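Local structure of putative periplasmic protein (Wolinella succinogenes, 3KN3) at residues F94-F98 with L109-V115. The protein probably serves as a periplasmic substrate-binding protein, perhaps in ABC-type tungstate uptake, and has been seen to hold glutathione in its binding site. Residues are numbered along the deposited sequence.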
loop_
_atom_site.group_PDB
_atom_site.type_symbol
_atom_site.label_atom_id
_atom_site.label_comp_id
_atom_site.label_asym_id
_atom_site.label_seq_id
_atom_site.Cartn_x
_atom_site.Cartn_y
_atom_site.Cartn_z
ATOM N N PHE A 94 11.617 22.363 -0.636
ATOM C CA PHE A 94 10.362 22.167 0.076
ATOM C C PHE A 94 10.426 21.632 1.510
ATOM O O PHE A 94 9.463 21.799 2.263
ATOM C CB PHE A 94 9.427 21.274 -0.743
ATOM C CG PHE A 94 8.878 21.934 -1.963
ATOM C CD1 PHE A 94 9.417 21.670 -3.214
ATOM C CD2 PHE A 94 7.822 22.823 -1.861
ATOM C CE1 PHE A 94 8.908 22.280 -4.352
ATOM C CE2 PHE A 94 7.305 23.438 -2.981
ATOM C CZ PHE A 94 7.852 23.167 -4.239
ATOM N N LYS A 95 11.522 20.983 1.898
ATOM C CA LYS A 95 11.521 20.300 3.197
ATOM C C LYS A 95 11.284 21.246 4.370
ATOM O O LYS A 95 10.379 21.013 5.180
ATOM C CB LYS A 95 12.764 19.436 3.413
ATOM C CG LYS A 95 14.071 20.118 3.131
ATOM C CD LYS A 95 15.224 19.189 3.496
ATOM C CE LYS A 95 15.550 18.200 2.386
ATOM N NZ LYS A 95 16.600 17.223 2.812
ATOM N N GLN A 96 12.077 22.312 4.449
ATOM C CA GLN A 96 11.857 23.360 5.443
ATOM C C GLN A 96 10.415 23.850 5.464
ATOM O O GLN A 96 9.843 24.069 6.525
ATOM C CB GLN A 96 12.800 24.542 5.207
ATOM C CG GLN A 96 14.202 24.273 5.666
ATOM C CD GLN A 96 14.219 23.572 7.006
ATOM O OE1 GLN A 96 14.638 22.419 7.107
ATOM N NE2 GLN A 96 13.732 24.253 8.040
ATOM N N LYS A 97 9.829 23.992 4.284
ATOM C CA LYS A 97 8.477 24.524 4.129
ATOM C C LYS A 97 7.394 23.880 5.013
ATOM O O LYS A 97 6.494 24.574 5.495
ATOM C CB LYS A 97 8.055 24.428 2.661
ATOM C CG LYS A 97 6.854 25.281 2.312
ATOM C CD LYS A 97 6.526 25.136 0.839
ATOM C CE LYS A 97 5.658 26.279 0.348
ATOM N NZ LYS A 97 6.373 27.582 0.381
ATOM N N PHE A 98 7.486 22.562 5.204
ATOM C CA PHE A 98 6.449 21.792 5.888
ATOM C C PHE A 98 6.870 21.255 7.252
ATOM O O PHE A 98 6.102 20.545 7.901
ATOM C CB PHE A 98 5.993 20.622 5.016
ATOM C CG PHE A 98 5.409 21.042 3.696
ATOM C CD1 PHE A 98 5.898 20.514 2.502
ATOM C CD2 PHE A 98 4.377 21.969 3.639
ATOM C CE1 PHE A 98 5.358 20.903 1.276
ATOM C CE2 PHE A 98 3.837 22.362 2.414
ATOM C CZ PHE A 98 4.325 21.825 1.234
ATOM N N LEU A 109 -1.678 24.275 2.739
ATOM C CA LEU A 109 -0.655 25.231 2.366
ATOM C C LEU A 109 -0.389 25.167 0.867
ATOM O O LEU A 109 -0.236 26.185 0.207
ATOM C CB LEU A 109 0.641 24.953 3.130
ATOM C CG LEU A 109 1.724 26.023 2.934
ATOM C CD1 LEU A 109 1.152 27.404 3.248
ATOM C CD2 LEU A 109 2.962 25.729 3.791
ATOM N N ILE A 110 -0.314 23.950 0.354
ATOM C CA ILE A 110 -0.132 23.697 -1.059
ATOM C C ILE A 110 -1.230 24.389 -1.858
ATOM O O ILE A 110 -0.959 25.068 -2.845
ATOM C CB ILE A 110 -0.130 22.180 -1.346
ATOM C CG1 ILE A 110 1.204 21.571 -0.925
ATOM C CG2 ILE A 110 -0.378 21.899 -2.802
ATOM C CD1 ILE A 110 1.189 20.056 -0.822
ATOM N N GLU A 111 -2.467 24.237 -1.410
ATOM C CA GLU A 111 -3.571 24.909 -2.067
ATOM C C GLU A 111 -3.445 26.428 -1.983
ATOM O O GLU A 111 -3.503 27.126 -2.998
ATOM C CB GLU A 111 -4.896 24.466 -1.467
ATOM C CG GLU A 111 -6.077 24.963 -2.249
ATOM C CD GLU A 111 -7.380 24.544 -1.636
ATOM O OE1 GLU A 111 -7.471 24.580 -0.388
ATOM O OE2 GLU A 111 -8.309 24.181 -2.395
ATOM N N LYS A 112 -3.277 26.929 -0.765
ATOM C CA LYS A 112 -3.130 28.363 -0.524
ATOM C C LYS A 112 -2.051 28.986 -1.416
ATOM O O LYS A 112 -2.307 29.951 -2.136
ATOM C CB LYS A 112 -2.854 28.636 0.966
ATOM C CG LYS A 112 -2.617 30.106 1.326
ATOM C CD LYS A 112 -2.963 30.394 2.795
ATOM C CE LYS A 112 -1.737 30.760 3.637
ATOM N NZ LYS A 112 -1.338 32.190 3.510
ATOM N N GLU A 113 -0.849 28.428 -1.381
ATOM C CA GLU A 113 0.241 28.978 -2.178
ATOM C C GLU A 113 0.201 28.499 -3.625
ATOM O O GLU A 113 0.989 28.946 -4.453
ATOM C CB GLU A 113 1.588 28.661 -1.529
ATOM C CG GLU A 113 1.729 29.259 -0.143
ATOM C CD GLU A 113 3.119 29.098 0.413
ATOM O OE1 GLU A 113 3.946 28.457 -0.263
ATOM O OE2 GLU A 113 3.389 29.608 1.519
ATOM N N GLN A 114 -0.734 27.600 -3.920
ATOM C CA GLN A 114 -0.861 26.996 -5.255
ATOM C C GLN A 114 0.445 26.391 -5.759
ATOM O O GLN A 114 0.911 26.749 -6.831
ATOM C CB GLN A 114 -1.367 28.030 -6.273
ATOM C CG GLN A 114 -2.778 28.538 -6.013
ATOM C CD GLN A 114 -3.325 29.370 -7.162
ATOM O OE1 GLN A 114 -4.190 28.916 -7.920
ATOM N NE2 GLN A 114 -2.817 30.593 -7.302
ATOM N N VAL A 115 1.058 25.501 -4.985
ATOM C CA VAL A 115 2.259 24.822 -5.461
ATOM C C VAL A 115 1.882 23.636 -6.358
ATOM O O VAL A 115 0.831 23.012 -6.197
ATOM C CB VAL A 115 3.177 24.341 -4.316
ATOM C CG1 VAL A 115 3.324 25.431 -3.267
ATOM C CG2 VAL A 115 2.613 23.110 -3.699
#
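Start with the gap: the helical segments 94-98 and 109-113 have axes that approach to 12.9 Å, their N-to-C directions 111° apart, so the backbones never meet and side chains from both helices fill the space. Phe-98 makes the closest apolar contact. Its ring pokes into the notch between Leu-109 and Ile-110, with CE2 3.7 Å from Leu-109 CD2 and CZ 3.8 Å from Ile-110 CG1. Leu-109 returns the gesture: its CD2 methyl lodges against both the Phe-98 ring and the stem of Lys-97, 4.2 Å from Lys-97 CG. One turn back, Phe-94 makes a looser fit, CE2 lying 4.4 Å from Val-115 CB. Val-115 can face this way because the helix closes in a Schellman motif: Gln-114 takes positive phi, and Val-115 N bonds back to Ile-110 O at 3.0 Å, turning the chain inward toward helix 94-98. Beneath, Leu-168 of strand 168-172 touches Phe-94, Phe-98, Ile-110 and Val-115 alike, so the two helices pack onto the five-stranded sheet of their lobe, as in the alpha/beta lobes of periplasmic binding proteins, away from the glutathione-binding residues. Above this layer Lys-97 stretches across, its NZ 2.7 Å from Glu-113 OE1, in a salt bridge whose hydrogen bond is weak; the carboxylate oxygen sits too tightly in the model for its position to be trusted closely. The chemistry is therefore split by depth: aromatic and aliphatic groups form the apolar floor next to the sheet, while a single charged pair spans its outer, more exposed margin.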